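Local coordinates for hydrogenase expression protein (Thiobacillus denitrificans, PDB 3SB1) that has no established function but probably takes part in the expression or maturation of hydrogenase, at residues A[66-71]-A[127-132]; A[83-88]-A[113-118]. All blocks are in the same frame, centred on the assembly; numbering follows the deposited sequence.

From the N terminus, helix 48-63 leads into strand 67-69, where interaction 1 begins. Helix 78-88 follows and carries the first segment of interaction 2. The chain then builds strands 93-97 and 102-107 before strand 113-119 packs against the helix. This return closes the loop of interaction 2. Strand 125-132 comes next and pairs with 67-69, which closes the longer loop of interaction 1. Interaction 2 is therefore nested inside interaction 1. One contact adds an outermost strand to the antiparallel sheet. The other lays helix 78-88 on that sheet. They touch because strands 125-132 and 113-119 are neighbours: Ile-130 packs on Trp-115, and Phe-129 O accepts a backbone hydrogen bond from Ile-116 N.

Interaction 1: residues A[66-71]-A[127-132]; sequences ASTIDL and TQFIEV
Ser-67 and Val-132 exchange two backbone hydrogen bonds. Ser-67 N lies 3.0 Å from Val-132 O, and Val-132 N lies 2.9 Å from Ser-67 O. Ile-69 and Ile-130 repeat the pattern with two nearly straight bonds. Between them, Thr-68 and Glu-131 form a non-hydrogen-bonded pair. Here Thr-68 CA makes a CA-H...O contact of 3.2 Å with Ile-130 O. The short axes run antiparallel at 147°. Within this chain, strand 67-69 is an outermost strand of the five-stranded antiparallel sheet, with 125-132 as its neighbour. On the face of Ile-69 and Ile-130, Ile-69 CB meets Ile-130 CB at 4.1 Å, and Ile-69 also packs against helix 48-63. Beyond the strand end, Leu-71 CD1 reaches Ile-130 CD1 at 3.9 Å, though Ile-130 has two conformers and this applies to one. On the face of Thr-68 and Glu-131, the Phe-129 ring meets Thr-68 obliquely, with CD1 4.0 Å from Thr-68 CG2. With chi1 64°, Phe-129 CG sits between the backbone N and the carbonyl carbon, which brings the ring beside Thr-68. A water also bridges the segments, past the inverse gamma turn centred on Asp-70. It donates to Asp-70 OD1 at 2.6 Å and bonds Thr-127 OG1 at 2.7 Å.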
ATOM      1  N   ALA A  66     -15.303  -5.223   3.009  1.00 20.38           N
ATOM      2  CA  ALA A  66     -14.840  -4.864   1.687  1.00 18.03           C
ATOM      3  C   ALA A  66     -15.659  -5.601   0.573  1.00 20.20           C
ATOM      4  O   ALA A  66     -16.306  -6.653   0.796  1.00 22.27           O
ATOM      5  CB  ALA A  66     -13.333  -5.151   1.589  1.00 17.36           C
ATOM      6  N   SER A  67     -15.597  -5.079  -0.640  1.00 17.49           N
ATOM      7  CA  SER A  67     -16.312  -5.649  -1.764  1.00 19.21           C
ATOM      8  C   SER A  67     -15.448  -5.527  -3.002  1.00 17.75           C
ATOM      9  O   SER A  67     -14.501  -4.752  -3.009  1.00 16.24           O
ATOM     10  CB  SER A  67     -17.570  -4.791  -2.047  1.00 23.53           C
ATOM     11  OG  SER A  67     -18.480  -4.812  -0.967  1.00 33.61           O
ATOM     12  N   THR A  68     -15.802  -6.282  -4.029  1.00 16.69           N
ATOM     13  CA  THR A  68     -15.123  -6.178  -5.296  1.00 17.86           C
ATOM     14  C   THR A  68     -16.112  -6.183  -6.440  1.00 18.07           C
ATOM     15  O   THR A  68     -17.259  -6.698  -6.318  1.00 20.52           O
ATOM     16  CB  THR A  68     -14.114  -7.310  -5.526  1.00 20.14           C
ATOM     17  OG1 THR A  68     -14.804  -8.568  -5.479  1.00 25.69           O
ATOM     18  CG2 THR A  68     -13.015  -7.309  -4.497  1.00 24.81           C
ATOM     19  N   ILE A  69     -15.685  -5.549  -7.527  1.00 14.55           N
ATOM     20  CA  ILE A  69     -16.397  -5.530  -8.808  1.00 16.17           C
ATOM     21  C   ILE A  69     -15.399  -6.134  -9.801  1.00 14.94           C
ATOM     22  O   ILE A  69     -14.353  -5.537 -10.090  1.00 15.11           O
ATOM     23  CB  ILE A  69     -16.791  -4.129  -9.257  1.00 18.14           C
ATOM     24  CG1 ILE A  69     -17.751  -3.554  -8.231  1.00 22.12           C
ATOM     25  CG2 ILE A  69     -17.402  -4.187 -10.727  1.00 20.64           C
ATOM     26  CD1 ILE A  69     -18.041  -2.080  -8.441  1.00 24.32           C
ATOM     27  N   ASP A  70     -15.705  -7.344 -10.246  1.00 16.04           N
ATOM     28  CA  ASP A  70     -14.855  -8.105 -11.180  1.00 16.43           C
ATOM     29  C   ASP A  70     -15.027  -7.610 -12.615  1.00 16.85           C
ATOM     30  O   ASP A  70     -15.783  -8.167 -13.432  1.00 19.12           O
ATOM     31  CB  ASP A  70     -15.183  -9.599 -11.112  1.00 19.49           C
ATOM     32  CG  ASP A  70     -14.182 -10.457 -11.861  1.00 24.70           C
ATOM     33  OD1 ASP A  70     -13.278  -9.909 -12.542  1.00 24.27           O
ATOM     34  OD2 ASP A  70     -14.308 -11.715 -11.772  1.00 26.74           O
ATOM     35  N   LEU A  71     -14.217  -6.633 -12.968  1.00 14.26           N
ATOM     36  CA  LEU A  71     -14.265  -6.014 -14.252  1.00 15.11           C
ATOM     37  C   LEU A  71     -13.989  -6.947 -15.416  1.00 17.48           C
ATOM     38  O   LEU A  71     -14.661  -6.858 -16.447  1.00 17.61           O
ATOM     39  CB  LEU A  71     -13.275  -4.828 -14.299  1.00 15.89           C
ATOM     40  CG  LEU A  71     -13.516  -3.647 -13.359  1.00 14.87           C
ATOM     41  CD1 LEU A  71     -12.368  -2.636 -13.474  1.00 16.79           C
ATOM     42  CD2 LEU A  71     -14.860  -2.943 -13.643  1.00 17.04           C
ATOM     43  N   THR A 127      -6.485 -10.908 -14.058  1.00 13.21           N
ATOM     44  CA  THR A 127      -7.666 -10.325 -13.374  1.00 15.00           C
ATOM     45  C   THR A 127      -7.525  -8.821 -13.314  1.00 15.14           C
ATOM     46  O   THR A 127      -6.410  -8.284 -13.169  1.00 14.39           O
ATOM     47  CB  THR A 127      -7.866 -10.872 -11.928  1.00 17.07           C
ATOM     48  OG1 THR A 127      -9.137 -10.472 -11.411  1.00 17.73           O
ATOM     49  CG2 THR A 127      -6.788 -10.411 -10.914  1.00 15.15           C
ATOM     50  N   GLN A 128      -8.648  -8.139 -13.427  1.00 14.77           N
ATOM     51  CA  GLN A 128      -8.725  -6.675 -13.287  1.00 13.21           C
ATOM     52  C   GLN A 128     -10.023  -6.468 -12.522  1.00 14.95           C
ATOM     53  O   GLN A 128     -11.060  -6.983 -12.916  1.00 14.37           O
ATOM     54  CB  GLN A 128      -8.767  -5.989 -14.667  1.00 16.90           C
ATOM     55  CG  GLN A 128      -8.836  -4.582 -14.586  1.00 17.73           C
ATOM     56  CD  GLN A 128      -8.488  -3.878 -15.901  1.00 15.14           C
ATOM     57  OE1 GLN A 128      -7.970  -2.767 -15.858  1.00 17.73           O
ATOM     58  NE2 GLN A 128      -8.711  -4.542 -17.066  1.00 20.75           N
ATOM     59  N   PHE A 129      -9.966  -5.679 -11.464  1.00 11.18           N
ATOM     60  CA  PHE A 129     -11.120  -5.450 -10.639  1.00 12.28           C
ATOM     61  C   PHE A 129     -11.004  -4.242  -9.792  1.00 13.15           C
ATOM     62  O   PHE A 129      -9.901  -3.698  -9.575  1.00 13.50           O
ATOM     63  CB  PHE A 129     -11.430  -6.687  -9.764  1.00 12.69           C
ATOM     64  CG  PHE A 129     -10.373  -7.049  -8.737  1.00 11.99           C
ATOM     65  CD1 PHE A 129     -10.436  -6.602  -7.413  1.00 14.47           C
ATOM     66  CD2 PHE A 129      -9.274  -7.862  -9.086  1.00 15.10           C
ATOM     67  CE1 PHE A 129      -9.537  -6.995  -6.479  1.00 15.14           C
ATOM     68  CE2 PHE A 129      -8.317  -8.220  -8.130  1.00 16.09           C
ATOM     69  CZ  PHE A 129      -8.419  -7.771  -6.828  1.00 16.33           C
ATOM     70  N   ILE A 130     -12.168  -3.781  -9.341  0.50 12.68           N
ATOM     71  CA  ILE A 130     -12.259  -2.663  -8.417  0.50 12.34           C
ATOM     72  C   ILE A 130     -12.400  -3.301  -7.027  0.50 12.48           C
ATOM     73  O   ILE A 130     -13.111  -4.303  -6.835  0.50 12.34           O
ATOM     74  CB  ILE A 130     -13.499  -1.765  -8.625  0.50 12.48           C
ATOM     75  CG1 ILE A 130     -13.600  -1.215 -10.040  0.50 15.58           C
ATOM     76  CG2 ILE A 130     -13.447  -0.601  -7.613  0.50 13.24           C
ATOM     77  CD1 ILE A 130     -12.512  -0.264 -10.390  0.50 15.51           C
ATOM     78  N   GLU A 131     -11.677  -2.764  -6.063  1.00 12.16           N
ATOM     79  CA  GLU A 131     -11.797  -3.230  -4.668  1.00 13.32           C
ATOM     80  C   GLU A 131     -12.211  -2.031  -3.848  1.00 13.85           C
ATOM     81  O   GLU A 131     -11.581  -0.982  -3.949  1.00 14.05           O
ATOM     82  CB  GLU A 131     -10.503  -3.862  -4.184  1.00 14.91           C
ATOM     83  CG  GLU A 131     -10.602  -4.538  -2.837  1.00 22.87           C
ATOM     84  CD  GLU A 131      -9.294  -5.313  -2.470  1.00 25.36           C
ATOM     85  OE1 GLU A 131      -8.285  -5.238  -3.191  1.00 32.20           O
ATOM     86  OE2 GLU A 131      -9.310  -6.029  -1.466  1.00 40.85           O
ATOM     87  N   VAL A 132     -13.374  -2.136  -3.163  1.00 12.40           N
ATOM     88  CA  VAL A 132     -13.869  -1.091  -2.301  1.00 13.00           C
ATOM     89  C   VAL A 132     -13.471  -1.560  -0.890  1.00 12.30           C
ATOM     90  O   VAL A 132     -13.974  -2.542  -0.364  1.00 14.86           O
ATOM     91  CB  VAL A 132     -15.313  -0.819  -2.496  1.00 12.81           C
ATOM     92  CG1 VAL A 132     -15.823   0.185  -1.415  1.00 15.65           C
ATOM     93  CG2 VAL A 132     -15.622  -0.374  -3.958  1.00 15.39           C
TER
HETATM   94  O   HOH W   1     -11.282 -11.623 -12.650  1.00 32.71           O

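Interaction 2: residues A[83-88]-A[113-118]; sequences WLRAEL and VWWIIH
Trp-115 NE1 is hydrogen-bonded to Gln-128 OE1 at 2.8 Å, and Arg-85 lies over one face of the same indole. The bond ties the ring to the adjacent strand 125-132 and helps to fix its rotation. Helix 78-88 packs on one face of the antiparallel sheet, in an alpha+beta arrangement. The axes of 83-88 and 113-118 come within 10.6 Å, and their directions differ by 141°. Arg-85 supplies most of the helix side of the contact. Its chain bends at chi2 (77°), which folds it down along the indole. Arg-85 CD sits over the centre of the ring system in a CH-pi contact, 3.4 Å from the centroid of the Trp-115 six-membered ring. Further out, the Arg-85 guanidinium stacks almost flat on Trp-115, with planes 16° apart. Arg-85 CZ is 4.0 Å from the centroid of the Trp-115 five-membered ring, a cation-pi contact. This placement belongs to one of two modelled Arg-85 conformers. In it, Arg-85 NH1 also forms a salt bridge with Asp-106 of strand 102-107, so the charge probably gains from both partners. Arg-85 NH2 also passes Ile-117 CD1 at 3.8 Å. Leucines meet the indole at its edge, near its plane. Leu-84 CG lies 3.9 Å from Trp-115 CZ3. Leu-88 comes in at about a right angle, with CD1 4.0 Å from Trp-115 CZ3. The same Leu-88 CD1 lies 4.5 Å from Val-113 CG1.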
ATOM      1  N   TRP A  83     -12.841   4.514 -20.285  1.00 20.85           N
ATOM      2  CA  TRP A  83     -13.728   5.567 -19.806  1.00 19.84           C
ATOM      3  C   TRP A  83     -13.831   5.523 -18.275  1.00 19.78           C
ATOM      4  O   TRP A  83     -13.697   6.527 -17.598  1.00 19.88           O
ATOM      5  CB  TRP A  83     -15.127   5.468 -20.428  1.00 20.08           C
ATOM      6  CG  TRP A  83     -16.062   6.450 -19.797  1.00 21.97           C
ATOM      7  CD1 TRP A  83     -16.225   7.768 -20.163  1.00 31.94           C
ATOM      8  CD2 TRP A  83     -16.956   6.234 -18.692  1.00 22.24           C
ATOM      9  NE1 TRP A  83     -17.168   8.372 -19.366  1.00 31.84           N
ATOM     10  CE2 TRP A  83     -17.594   7.474 -18.424  1.00 30.03           C
ATOM     11  CE3 TRP A  83     -17.253   5.138 -17.872  1.00 25.13           C
ATOM     12  CZ2 TRP A  83     -18.530   7.630 -17.400  1.00 29.97           C
ATOM     13  CZ3 TRP A  83     -18.152   5.319 -16.823  1.00 25.97           C
ATOM     14  CH2 TRP A  83     -18.798   6.551 -16.617  1.00 28.40           C
ATOM     15  N   LEU A  84     -14.116   4.350 -17.730  1.00 18.75           N
ATOM     16  CA  LEU A  84     -14.229   4.197 -16.294  1.00 19.24           C
ATOM     17  C   LEU A  84     -12.936   4.531 -15.564  1.00 17.81           C
ATOM     18  O   LEU A  84     -12.957   5.209 -14.552  1.00 17.78           O
ATOM     19  CB  LEU A  84     -14.695   2.767 -15.953  1.00 18.80           C
ATOM     20  CG  LEU A  84     -14.900   2.481 -14.481  1.00 19.00           C
ATOM     21  CD1 LEU A  84     -16.107   3.265 -14.001  1.00 20.52           C
ATOM     22  CD2 LEU A  84     -15.113   0.978 -14.228  1.00 18.59           C
ATOM     23  N   ARG A  85     -11.802   4.040 -16.052  0.50 19.30           N
ATOM     24  CA  ARG A  85     -10.509   4.332 -15.393  0.50 20.35           C
ATOM     25  C   ARG A  85     -10.268   5.833 -15.393  0.50 20.04           C
ATOM     26  O   ARG A  85      -9.839   6.403 -14.374  0.50 21.29           O
ATOM     27  CB  ARG A  85      -9.334   3.597 -16.060  0.50 20.79           C
ATOM     28  CG  ARG A  85      -7.943   3.744 -15.367  0.50 26.27           C
ATOM     29  CD  ARG A  85      -7.814   2.879 -14.120  0.50 30.44           C
ATOM     30  NE  ARG A  85      -6.570   2.988 -13.331  0.50 32.79           N
ATOM     31  CZ  ARG A  85      -5.492   2.218 -13.495  0.50 38.01           C
ATOM     32  NH1 ARG A  85      -4.436   2.357 -12.701  0.50 36.02           N
ATOM     33  NH2 ARG A  85      -5.465   1.302 -14.450  0.50 40.85           N
ATOM     34  N   ALA A  86     -10.570   6.492 -16.512  1.00 21.10           N
ATOM     35  CA  ALA A  86     -10.379   7.948 -16.623  1.00 23.57           C
ATOM     36  C   ALA A  86     -11.327   8.724 -15.705  1.00 22.64           C
ATOM     37  O   ALA A  86     -10.951   9.767 -15.117  1.00 23.12           O
ATOM     38  CB  ALA A  86     -10.574   8.374 -18.064  1.00 25.25           C
ATOM     39  N   GLU A  87     -12.560   8.239 -15.586  1.00 19.76           N
ATOM     40  CA  GLU A  87     -13.527   8.879 -14.723  1.00 18.33           C
ATOM     41  C   GLU A  87     -13.214   8.797 -13.228  1.00 20.36           C
ATOM     42  O   GLU A  87     -13.442   9.739 -12.450  1.00 21.05           O
ATOM     43  CB  GLU A  87     -14.880   8.266 -14.988  1.00 22.58           C
ATOM     44  CG  GLU A  87     -15.948   8.734 -14.063  1.00 23.19           C
ATOM     45  CD  GLU A  87     -16.270  10.231 -14.237  1.00 30.59           C
ATOM     46  OE1 GLU A  87     -16.087  10.778 -15.353  1.00 31.21           O
ATOM     47  OE2 GLU A  87     -16.667  10.848 -13.234  1.00 33.88           O
ATOM     48  N   LEU A  88     -12.734   7.634 -12.788  1.00 17.62           N
ATOM     49  CA  LEU A  88     -12.369   7.434 -11.400  1.00 16.39           C
ATOM     50  C   LEU A  88     -11.075   8.138 -11.011  1.00 16.97           C
ATOM     51  O   LEU A  88     -10.871   8.450  -9.840  1.00 17.09           O
ATOM     52  CB  LEU A  88     -12.306   5.952 -11.077  1.00 16.53           C
ATOM     53  CG  LEU A  88     -13.623   5.183 -11.189  1.00 16.66           C
ATOM     54  CD1 LEU A  88     -13.412   3.670 -10.892  1.00 16.11           C
ATOM     55  CD2 LEU A  88     -14.632   5.752 -10.198  1.00 20.42           C
ATOM     56  N   VAL A 113     -11.679   3.440  -3.019  1.00 11.78           N
ATOM     57  CA  VAL A 113     -11.931   2.785  -4.305  1.00 11.15           C
ATOM     58  C   VAL A 113     -10.633   2.557  -4.999  1.00 12.21           C
ATOM     59  O   VAL A 113      -9.933   3.518  -5.353  1.00 12.64           O
ATOM     60  CB  VAL A 113     -12.876   3.628  -5.172  1.00 11.41           C
ATOM     61  CG1 VAL A 113     -13.216   2.882  -6.504  1.00 10.67           C
ATOM     62  CG2 VAL A 113     -14.170   4.054  -4.403  1.00 13.43           C
ATOM     63  N   TRP A 114     -10.281   1.280  -5.162  1.00 11.64           N
ATOM     64  CA  TRP A 114      -9.008   0.864  -5.711  1.00 10.04           C
ATOM     65  C   TRP A 114      -9.142   0.121  -6.994  1.00 11.20           C
ATOM     66  O   TRP A 114     -10.055  -0.712  -7.119  1.00 12.73           O
ATOM     67  CB  TRP A 114      -8.276  -0.047  -4.666  1.00 11.84           C
ATOM     68  CG  TRP A 114      -8.109   0.523  -3.306  1.00 12.36           C
ATOM     69  CD1 TRP A 114      -9.079   0.650  -2.314  1.00 11.83           C
ATOM     70  CD2 TRP A 114      -6.910   1.101  -2.754  1.00 11.67           C
ATOM     71  NE1 TRP A 114      -8.551   1.286  -1.223  1.00 12.18           N
ATOM     72  CE2 TRP A 114      -7.215   1.540  -1.431  1.00 12.75           C
ATOM     73  CE3 TRP A 114      -5.609   1.188  -3.209  1.00 12.16           C
ATOM     74  CZ2 TRP A 114      -6.252   2.093  -0.617  1.00 13.04           C
ATOM     75  CZ3 TRP A 114      -4.644   1.743  -2.373  1.00 16.40           C
ATOM     76  CH2 TRP A 114      -4.980   2.224  -1.135  1.00 14.31           C
ATOM     77  N   TRP A 115      -8.209   0.348  -7.921  1.00 11.02           N
ATOM     78  CA  TRP A 115      -8.199  -0.342  -9.244  1.00 12.28           C
ATOM     79  C   TRP A 115      -7.030  -1.332  -9.196  1.00 12.95           C
ATOM     80  O   TRP A 115      -5.880  -0.925  -9.036  1.00 12.94           O
ATOM     81  CB  TRP A 115      -7.987   0.629 -10.387  1.00 13.38           C
ATOM     82  CG  TRP A 115      -8.267   0.053 -11.731  1.00 14.13           C
ATOM     83  CD1 TRP A 115      -7.528  -0.854 -12.426  1.00 17.25           C
ATOM     84  CD2 TRP A 115      -9.379   0.403 -12.578  1.00 12.87           C
ATOM     85  NE1 TRP A 115      -8.148  -1.129 -13.650  1.00 16.42           N
ATOM     86  CE2 TRP A 115      -9.253  -0.332 -13.768  1.00 12.80           C
ATOM     87  CE3 TRP A 115     -10.393   1.329 -12.478  1.00 16.19           C
ATOM     88  CZ2 TRP A 115     -10.156  -0.197 -14.834  1.00 14.80           C
ATOM     89  CZ3 TRP A 115     -11.314   1.439 -13.539  1.00 18.08           C
ATOM     90  CH2 TRP A 115     -11.167   0.679 -14.696  1.00 17.07           C
ATOM     91  N   ILE A 116      -7.350  -2.611  -9.348  0.50 11.11           N
ATOM     92  CA  ILE A 116      -6.389  -3.679  -9.242  0.50 12.10           C
ATOM     93  C   ILE A 116      -6.198  -4.388 -10.587  0.50 12.34           C
ATOM     94  O   ILE A 116      -7.177  -4.672 -11.301  0.50 12.11           O
ATOM     95  CB  ILE A 116      -6.916  -4.713  -8.221  0.50 11.93           C
ATOM     96  CG1 ILE A 116      -7.440  -3.991  -6.951  0.50 15.44           C
ATOM     97  CG2 ILE A 116      -5.862  -5.777  -7.929  0.50 15.67           C
ATOM     98  CD1 ILE A 116      -6.416  -3.195  -6.208  0.50 18.62           C
ATOM     99  N   ILE A 117      -4.939  -4.609 -10.956  1.00 11.83           N
ATOM    100  CA  ILE A 117      -4.636  -5.372 -12.157  1.00 13.28           C
ATOM    101  C   ILE A 117      -3.520  -6.356 -11.821  1.00 13.83           C
ATOM    102  O   ILE A 117      -2.483  -5.949 -11.246  1.00 15.21           O
ATOM    103  CB  ILE A 117      -4.141  -4.503 -13.355  1.00 13.16           C
ATOM    104  CG1 ILE A 117      -5.145  -3.442 -13.763  1.00 16.52           C
ATOM    105  CG2 ILE A 117      -3.697  -5.441 -14.525  1.00 17.26           C
ATOM    106  CD1 ILE A 117      -4.547  -2.376 -14.663  1.00 21.32           C
ATOM    107  N   HIS A 118      -3.730  -7.639 -12.119  1.00 11.94           N
ATOM    108  CA  HIS A 118      -2.622  -8.604 -12.013  1.00 12.91           C
ATOM    109  C   HIS A 118      -2.238  -9.079 -13.409  1.00 12.20           C
ATOM    110  O   HIS A 118      -3.079  -9.421 -14.191  1.00 12.80           O
ATOM    111  CB  HIS A 118      -2.951  -9.879 -11.247  1.00 14.28           C
ATOM    112  CG  HIS A 118      -1.769 -10.765 -11.105  1.00 15.14           C
ATOM    113  ND1 HIS A 118      -1.574 -11.925 -11.836  1.00 17.16           N
ATOM    114  CD2 HIS A 118      -0.651 -10.607 -10.344  1.00 13.27           C
ATOM    115  CE1 HIS A 118      -0.396 -12.444 -11.495  1.00 15.37           C
ATOM    116  NE2 HIS A 118       0.169 -11.668 -10.607  1.00 21.29           N
TER